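Local coordinates for GTN Reductase (Agrobacterium tumefaciens, PDB 5N6G), which probably reduces activated carbon-carbon double bonds as an FMN-dependent ene-reductase of the Old Yellow Enzyme family, at residues L256-G269 with Y286-G298. Sequence-based numbering, arbitrary orientation.
Sequences LGKRNLAFIHVVEG and YASFKAAYRNAGG
In the TIM barrel of this Old Yellow Enzyme relative, strand 263-267 and helix 286-295 begin a beta-alpha-beta unit that ends in strand 301-305. The helix runs nearly antiparallel to the strand, at 165°, and the two axes are 11.7 Å apart. Tyr293 and Phe289 meet Ile264 and Val266 between them; Tyr286 reaches the loop after the strand. Ile264 CG1 makes a CH-pi contact over one face of the Tyr293 ring, 3.8 Å from the centroid, and Gly298 CA lies over the opposite face. Tyr293 CG is anti to the backbone N (chi1 179°), which carries the ring toward the strand. Its CE1 reaches Gly257 CA at 3.5 Å, where the turn 256-259 passes close to the end of the helix. The helix closes in a Schellman motif, with Gly297 at positive phi. In one of its two conformers, Val266 places CG2 at the edge of the Phe289 ring, 3.8 Å from CE2. Val267 points away from the helix and lies close to the bound FMN. Just past the C-terminal end of the strand, Glu268 CB sits over one face of the Tyr286 ring. Glu268 OE1 forms a salt bridge with Arg275 and a hydrogen bond with Tyr308. Tyr286 OH accepts a bent hydrogen bond from Gly269 N, 2.9 Å long with an N-H...O angle of 133°. At the other end, a water is bound to Tyr293 OH, which is also hydrogen-bonded to Gly300 N. This water donates to Leu256 O at 2.8 Å and accepts from Leu261 N.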
ATOM      1  N   LEU A 256       6.755   9.336  13.139  1.00 12.53           N
ATOM      2  CA  LEU A 256       5.613   8.430  13.222  1.00 12.92           C
ATOM      3  C   LEU A 256       5.525   7.763  14.587  1.00 12.74           C
ATOM      4  O   LEU A 256       4.430   7.427  15.042  1.00 13.79           O
ATOM      5  CB  LEU A 256       5.690   7.378  12.115  1.00 13.78           C
ATOM      6  CG  LEU A 256       5.545   7.938  10.701  1.00 13.42           C
ATOM      7  CD1 LEU A 256       5.774   6.803   9.701  1.00 17.24           C
ATOM      8  CD2 LEU A 256       4.218   8.571  10.412  1.00 15.19           C
ATOM      9  N   GLY A 257       6.666   7.577  15.253  1.00 13.66           N
ATOM     10  CA  GLY A 257       6.685   7.000  16.586  1.00 13.13           C
ATOM     11  C   GLY A 257       5.981   7.833  17.626  1.00 14.46           C
ATOM     12  O   GLY A 257       5.673   7.338  18.716  1.00 16.25           O
ATOM     13  N   LYS A 258       5.731   9.099  17.318  1.00 12.98           N
ATOM     14  CA  LYS A 258       5.051  10.020  18.213  1.00 16.00           C
ATOM     15  C   LYS A 258       3.541  10.008  18.043  1.00 16.03           C
ATOM     16  O   LYS A 258       2.839  10.640  18.860  1.00 17.23           O
ATOM     17  CB  LYS A 258       5.564  11.433  17.964  1.00 15.23           C
ATOM     18  CG  LYS A 258       7.044  11.644  18.262  1.00 18.48           C
ATOM     19  CD  LYS A 258       7.490  12.979  17.732  1.00 22.55           C
ATOM     20  CE  LYS A 258       8.960  13.226  18.023  1.00 25.50           C
ATOM     21  NZ  LYS A 258       9.343  14.571  17.500  1.00 27.47           N
ATOM     22  N   ARG A 259       3.027   9.277  17.055  1.00 15.68           N
ATOM     23  CA  ARG A 259       1.645   9.437  16.596  1.00 14.66           C
ATOM     24  C   ARG A 259       0.696   8.274  16.902  1.00 17.87           C
ATOM     25  O   ARG A 259      -0.432   8.275  16.403  1.00 19.56           O
ATOM     26  CB  ARG A 259       1.661   9.741  15.103  1.00 15.51           C
ATOM     27  CG  ARG A 259       2.136  11.188  14.868  1.00 17.92           C
ATOM     28  CD  ARG A 259       2.678  11.402  13.522  1.00 23.54           C
ATOM     29  NE  ARG A 259       2.617  12.802  13.114  1.00 19.07           N
ATOM     30  CZ  ARG A 259       3.583  13.704  13.294  1.00 16.24           C
ATOM     31  NH1 ARG A 259       4.722  13.398  13.909  1.00 16.48           N
ATOM     32  NH2 ARG A 259       3.411  14.932  12.825  1.00 16.43           N
ATOM     33  N   ASN A 260       1.092   7.301  17.710  1.00 18.04           N
ATOM     34  CA  ASN A 260       0.145   6.301  18.207  1.00 14.93           C
ATOM     35  C   ASN A 260      -0.523   5.522  17.071  1.00 14.55           C
ATOM     36  O   ASN A 260      -1.699   5.158  17.158  1.00 19.13           O
ATOM     37  CB  ASN A 260      -0.904   6.967  19.096  1.00 16.72           C
ATOM     38  CG  ASN A 260      -0.297   7.539  20.361  1.00 27.48           C
ATOM     39  OD1 ASN A 260      -0.291   8.750  20.585  1.00 66.91           O
ATOM     40  ND2 ASN A 260       0.233   6.661  21.185  1.00 34.25           N
ATOM     41  N   LEU A 261       0.250   5.185  16.037  1.00 13.94           N
ATOM     42  CA  LEU A 261      -0.283   4.509  14.864  1.00 13.86           C
ATOM     43  C   LEU A 261      -0.453   3.008  15.096  1.00 14.75           C
ATOM     44  O   LEU A 261       0.179   2.397  15.977  1.00 16.38           O
ATOM     45  CB  LEU A 261       0.607   4.739  13.644  1.00 17.10           C
ATOM     46  CG  LEU A 261       0.790   6.201  13.207  1.00 17.21           C
ATOM     47  CD1 LEU A 261       1.629   6.241  11.961  1.00 25.86           C
ATOM     48  CD2 LEU A 261      -0.559   6.870  12.968  1.00 19.66           C
ATOM     49  N   ALA A 262      -1.312   2.410  14.259  1.00 14.13           N
ATOM     50  CA  ALA A 262      -1.665   0.999  14.407  1.00 13.84           C
ATOM     51  C   ALA A 262      -0.556   0.082  13.915  1.00 14.41           C
ATOM     52  O   ALA A 262      -0.266  -0.938  14.554  1.00 15.21           O
ATOM     53  CB  ALA A 262      -2.959   0.709  13.654  1.00 16.90           C
ATOM     54  N   PHE A 263       0.102   0.454  12.823  1.00 13.46           N
ATOM     55  CA  PHE A 263       1.119  -0.398  12.223  1.00 15.50           C
ATOM     56  C   PHE A 263       1.972   0.390  11.245  1.00 16.38           C
ATOM     57  O   PHE A 263       1.543   1.391  10.657  1.00 15.61           O
ATOM     58  CB  PHE A 263       0.513  -1.641  11.525  1.00 16.59           C
ATOM     59  CG  PHE A 263      -0.425  -1.337  10.372  1.00 13.63           C
ATOM     60  CD1 PHE A 263      -1.785  -1.156  10.613  1.00 15.67           C
ATOM     61  CD2 PHE A 263       0.041  -1.250   9.061  1.00 18.58           C
ATOM     62  CE1 PHE A 263      -2.675  -0.880   9.569  1.00 19.33           C
ATOM     63  CE2 PHE A 263      -0.851  -0.982   8.009  1.00 18.15           C
ATOM     64  CZ  PHE A 263      -2.195  -0.796   8.267  1.00 18.39           C
ATOM     65  N   ILE A 264       3.204  -0.102  11.091  1.00 13.20           N
ATOM     66  CA  ILE A 264       4.141   0.308  10.057  1.00 12.79           C
ATOM     67  C   ILE A 264       4.413  -0.924   9.208  1.00 12.41           C
ATOM     68  O   ILE A 264       4.797  -1.971   9.741  1.00 15.25           O
ATOM     69  CB  ILE A 264       5.475   0.824  10.639  1.00 16.18           C
ATOM     70  CG1 ILE A 264       5.252   1.816  11.798  1.00 17.41           C
ATOM     71  CG2 ILE A 264       6.352   1.387   9.510  1.00 16.92           C
ATOM     72  CD1 ILE A 264       4.595   3.123  11.381  1.00 19.36           C
ATOM     73  N   HIS A 265       4.223  -0.800   7.900  1.00 12.49           N
ATOM     74  CA  HIS A 265       4.433  -1.879   6.951  1.00 12.49           C
ATOM     75  C   HIS A 265       5.612  -1.502   6.069  1.00 16.20           C
ATOM     76  O   HIS A 265       5.551  -0.501   5.346  1.00 15.32           O
ATOM     77  CB  HIS A 265       3.152  -2.091   6.140  1.00 14.61           C
ATOM     78  CG  HIS A 265       3.187  -3.231   5.184  1.00 16.91           C
ATOM     79  ND1 HIS A 265       2.071  -3.605   4.476  1.00 19.13           N
ATOM     80  CD2 HIS A 265       4.177  -4.067   4.793  1.00 18.40           C
ATOM     81  CE1 HIS A 265       2.360  -4.636   3.704  1.00 21.30           C
ATOM     82  NE2 HIS A 265       3.631  -4.938   3.874  1.00 17.26           N
ATOM     83  N   VAL A 266       6.692  -2.276   6.142  1.00 13.89           N
ATOM     84  CA  VAL A 266       7.946  -1.930   5.482  0.56 14.50           C
ATOM     85  C   VAL A 266       8.271  -2.950   4.399  1.00 20.07           C
ATOM     86  O   VAL A 266       8.298  -4.162   4.658  1.00 16.61           O
ATOM     87  CB  VAL A 266       9.102  -1.819   6.496  0.56 15.69           C
ATOM     88  CG1 VAL A 266       9.311  -3.126   7.243  0.56 24.43           C
ATOM     89  CG2 VAL A 266      10.390  -1.394   5.808  0.56 20.93           C
ATOM     90  N   VAL A 267       8.545  -2.445   3.198  1.00 15.95           N
ATOM     91  CA  VAL A 267       9.102  -3.220   2.090  1.00 14.52           C
ATOM     92  C   VAL A 267      10.611  -3.206   2.251  1.00 14.64           C
ATOM     93  O   VAL A 267      11.247  -2.144   2.186  1.00 17.69           O
ATOM     94  CB  VAL A 267       8.694  -2.628   0.728  1.00 13.57           C
ATOM     95  CG1 VAL A 267       9.322  -3.412  -0.427  1.00 17.12           C
ATOM     96  CG2 VAL A 267       7.169  -2.576   0.577  1.00 15.85           C
ATOM     97  N   GLU A 268      11.195  -4.385   2.422  1.00 15.26           N
ATOM     98  CA  GLU A 268      12.625  -4.534   2.626  1.00 16.74           C
ATOM     99  C   GLU A 268      13.282  -4.825   1.281  1.00 18.96           C
ATOM    100  O   GLU A 268      13.166  -5.932   0.748  1.00 19.03           O
ATOM    101  CB  GLU A 268      12.887  -5.642   3.643  1.00 17.82           C
ATOM    102  CG  GLU A 268      12.277  -5.295   4.999  1.00 21.06           C
ATOM    103  CD  GLU A 268      12.363  -6.417   6.025  1.00 27.43           C
ATOM    104  OE1 GLU A 268      12.237  -7.612   5.660  1.00 24.98           O
ATOM    105  OE2 GLU A 268      12.540  -6.080   7.212  1.00 23.73           O
ATOM    106  N   GLY A 269      13.974  -3.832   0.738  1.00 17.37           N
ATOM    107  CA  GLY A 269      14.633  -3.980  -0.542  1.00 16.26           C
ATOM    108  C   GLY A 269      13.828  -3.452  -1.712  1.00 15.95           C
ATOM    109  O   GLY A 269      12.898  -2.658  -1.575  1.00 16.96           O
ATOM    110  N   TYR A 286      18.009  -1.782   8.309  1.00 17.10           N
ATOM    111  CA  TYR A 286      16.611  -1.899   8.713  1.00 14.67           C
ATOM    112  C   TYR A 286      16.453  -2.022  10.229  1.00 15.18           C
ATOM    113  O   TYR A 286      15.410  -1.629  10.763  1.00 17.77           O
ATOM    114  CB  TYR A 286      15.967  -3.088   8.007  1.00 18.23           C
ATOM    115  CG  TYR A 286      15.846  -2.849   6.524  1.00 15.30           C
ATOM    116  CD1 TYR A 286      14.719  -2.259   5.994  1.00 16.61           C
ATOM    117  CD2 TYR A 286      16.900  -3.158   5.661  1.00 19.66           C
ATOM    118  CE1 TYR A 286      14.610  -1.999   4.624  1.00 16.39           C
ATOM    119  CE2 TYR A 286      16.798  -2.895   4.295  1.00 18.70           C
ATOM    120  CZ  TYR A 286      15.659  -2.335   3.793  1.00 18.48           C
ATOM    121  OH  TYR A 286      15.573  -2.086   2.427  1.00 19.46           O
ATOM    122  N   ALA A 287      17.450  -2.554  10.933  1.00 16.45           N
ATOM    123  CA  ALA A 287      17.406  -2.556  12.400  1.00 18.55           C
ATOM    124  C   ALA A 287      17.477  -1.142  12.970  1.00 18.58           C
ATOM    125  O   ALA A 287      16.803  -0.831  13.960  1.00 18.84           O
ATOM    126  CB  ALA A 287      18.543  -3.403  12.952  1.00 23.89           C
ATOM    127  N   SER A 288      18.333  -0.290  12.395  1.00 16.41           N
ATOM    128  CA  SER A 288      18.448   1.096  12.842  1.00 17.63           C
ATOM    129  C   SER A 288      17.148   1.845  12.589  1.00 16.93           C
ATOM    130  O   SER A 288      16.702   2.669  13.404  1.00 16.16           O
ATOM    131  CB  SER A 288      19.609   1.765  12.093  1.00 26.23           C
ATOM    132  OG  SER A 288      19.634   3.168  12.309  1.00 27.33           O
ATOM    133  N   PHE A 289      16.536   1.559  11.447  1.00 16.98           N
ATOM    134  CA  PHE A 289      15.254   2.137  11.063  1.00 13.73           C
ATOM    135  C   PHE A 289      14.161   1.760  12.055  1.00 14.17           C
ATOM    136  O   PHE A 289      13.427   2.629  12.556  1.00 14.12           O
ATOM    137  CB  PHE A 289      14.955   1.649   9.640  1.00 15.17           C
ATOM    138  CG  PHE A 289      13.647   2.069   9.058  1.00 13.63           C
ATOM    139  CD1 PHE A 289      13.283   3.409   8.944  1.00 14.56           C
ATOM    140  CD2 PHE A 289      12.782   1.106   8.549  1.00 18.62           C
ATOM    141  CE1 PHE A 289      12.081   3.763   8.358  1.00 14.88           C
ATOM    142  CE2 PHE A 289      11.587   1.454   7.973  1.00 21.21           C
ATOM    143  CZ  PHE A 289      11.232   2.781   7.874  1.00 14.79           C
ATOM    144  N   LYS A 290      14.052   0.467  12.377  1.00 16.13           N
ATOM    145  CA  LYS A 290      13.068   0.042  13.365  1.00 13.45           C
ATOM    146  C   LYS A 290      13.364   0.643  14.728  1.00 13.06           C
ATOM    147  O   LYS A 290      12.440   1.040  15.450  1.00 15.30           O
ATOM    148  CB  LYS A 290      13.036  -1.480  13.476  1.00 15.11           C
ATOM    149  CG  LYS A 290      11.970  -1.969  14.442  1.00 16.56           C
ATOM    150  CD  LYS A 290      11.931  -3.477  14.493  1.00 22.00           C
ATOM    151  CE  LYS A 290      10.789  -3.943  15.392  1.00 22.37           C
ATOM    152  NZ  LYS A 290      10.908  -5.376  15.748  1.00 22.78           N
ATOM    153  N   ALA A 291      14.645   0.729  15.099  1.00 14.56           N
ATOM    154  CA  ALA A 291      14.978   1.322  16.392  1.00 16.68           C
ATOM    155  C   ALA A 291      14.607   2.793  16.450  1.00 16.83           C
ATOM    156  O   ALA A 291      14.242   3.292  17.522  1.00 16.97           O
ATOM    157  CB  ALA A 291      16.457   1.146  16.702  1.00 18.45           C
ATOM    158  N   ALA A 292      14.676   3.507  15.314  1.00 14.60           N
ATOM    159  CA  ALA A 292      14.289   4.918  15.316  1.00 13.68           C
ATOM    160  C   ALA A 292      12.808   5.058  15.641  1.00 16.40           C
ATOM    161  O   ALA A 292      12.395   5.995  16.329  1.00 17.34           O
ATOM    162  CB  ALA A 292      14.601   5.544  13.966  1.00 14.53           C
ATOM    163  N   TYR A 293      12.002   4.118  15.161  1.00 14.53           N
ATOM    164  CA  TYR A 293      10.581   4.130  15.467  1.00 13.00           C
ATOM    165  C   TYR A 293      10.350   3.788  16.934  1.00 13.32           C
ATOM    166  O   TYR A 293       9.641   4.510  17.650  1.00 14.50           O
ATOM    167  CB  TYR A 293       9.850   3.141  14.565  1.00 11.89           C
ATOM    168  CG  TYR A 293       8.365   3.057  14.807  1.00 12.67           C
ATOM    169  CD1 TYR A 293       7.525   4.148  14.548  1.00 14.33           C
ATOM    170  CD2 TYR A 293       7.794   1.894  15.263  1.00 12.01           C
ATOM    171  CE1 TYR A 293       6.174   4.063  14.754  1.00 14.58           C
ATOM    172  CE2 TYR A 293       6.418   1.800  15.472  1.00 13.43           C
ATOM    173  CZ  TYR A 293       5.621   2.888  15.213  1.00 12.92           C
ATOM    174  OH  TYR A 293       4.261   2.798  15.440  1.00 15.10           O
ATOM    175  N   ARG A 294      10.916   2.664  17.399  1.00 13.96           N
ATOM    176  CA  ARG A 294      10.681   2.224  18.776  1.00 15.25           C
ATOM    177  C   ARG A 294      11.207   3.235  19.784  1.00 17.37           C
ATOM    178  O   ARG A 294      10.575   3.485  20.833  1.00 16.99           O
ATOM    179  CB  ARG A 294      11.338   0.862  19.011  1.00 15.72           C
ATOM    180  CG  ARG A 294      10.681  -0.272  18.262  1.00 14.84           C
ATOM    181  CD  ARG A 294       9.317  -0.605  18.817  1.00 19.32           C
ATOM    182  NE  ARG A 294       8.773  -1.805  18.183  1.00 18.69           N
ATOM    183  CZ  ARG A 294       7.581  -1.895  17.605  1.00 18.66           C
ATOM    184  NH1 ARG A 294       6.751  -0.857  17.588  1.00 17.28           N
ATOM    185  NH2 ARG A 294       7.203  -3.043  17.057  1.00 21.49           N
ATOM    186  N   ASN A 295      12.392   3.788  19.515  1.00 14.15           N
ATOM    187  CA  ASN A 295      13.031   4.659  20.497  1.00 15.02           C
ATOM    188  C   ASN A 295      12.288   5.981  20.632  1.00 16.20           C
ATOM    189  O   ASN A 295      12.473   6.680  21.636  1.00 19.43           O
ATOM    190  CB  ASN A 295      14.477   4.927  20.094  1.00 15.35           C
ATOM    191  CG  ASN A 295      15.364   3.726  20.259  1.00 18.52           C
ATOM    192  OD1 ASN A 295      14.995   2.740  20.896  1.00 21.73           O
ATOM    193  ND2 ASN A 295      16.556   3.805  19.687  1.00 23.67           N
ATOM    194  N   ALA A 296      11.493   6.349  19.628  1.00 17.33           N
ATOM    195  CA  ALA A 296      10.640   7.535  19.698  1.00 18.20           C
ATOM    196  C   ALA A 296       9.319   7.272  20.392  1.00 18.31           C
ATOM    197  O   ALA A 296       8.490   8.196  20.487  1.00 18.37           O
ATOM    198  CB  ALA A 296      10.347   8.070  18.304  1.00 16.11           C
ATOM    199  N   GLY A 297       9.083   6.053  20.849  1.00 15.97           N
ATOM    200  CA  GLY A 297       7.824   5.695  21.472  1.00 17.04           C
ATOM    201  C   GLY A 297       6.894   4.887  20.605  1.00 16.01           C
ATOM    202  O   GLY A 297       5.764   4.617  21.023  1.00 17.29           O
ATOM    203  N   GLY A 298       7.328   4.479  19.416  1.00 13.88           N
ATOM    204  CA  GLY A 298       6.425   3.835  18.484  1.00 13.34           C
ATOM    205  C   GLY A 298       6.034   2.457  18.960  1.00 18.06           C
ATOM    206  O   GLY A 298       6.895   1.616  19.250  1.00 18.08           O
TER
HETATM  207  O   HOH W   1       3.197   5.163  16.075  1.00 13.88           O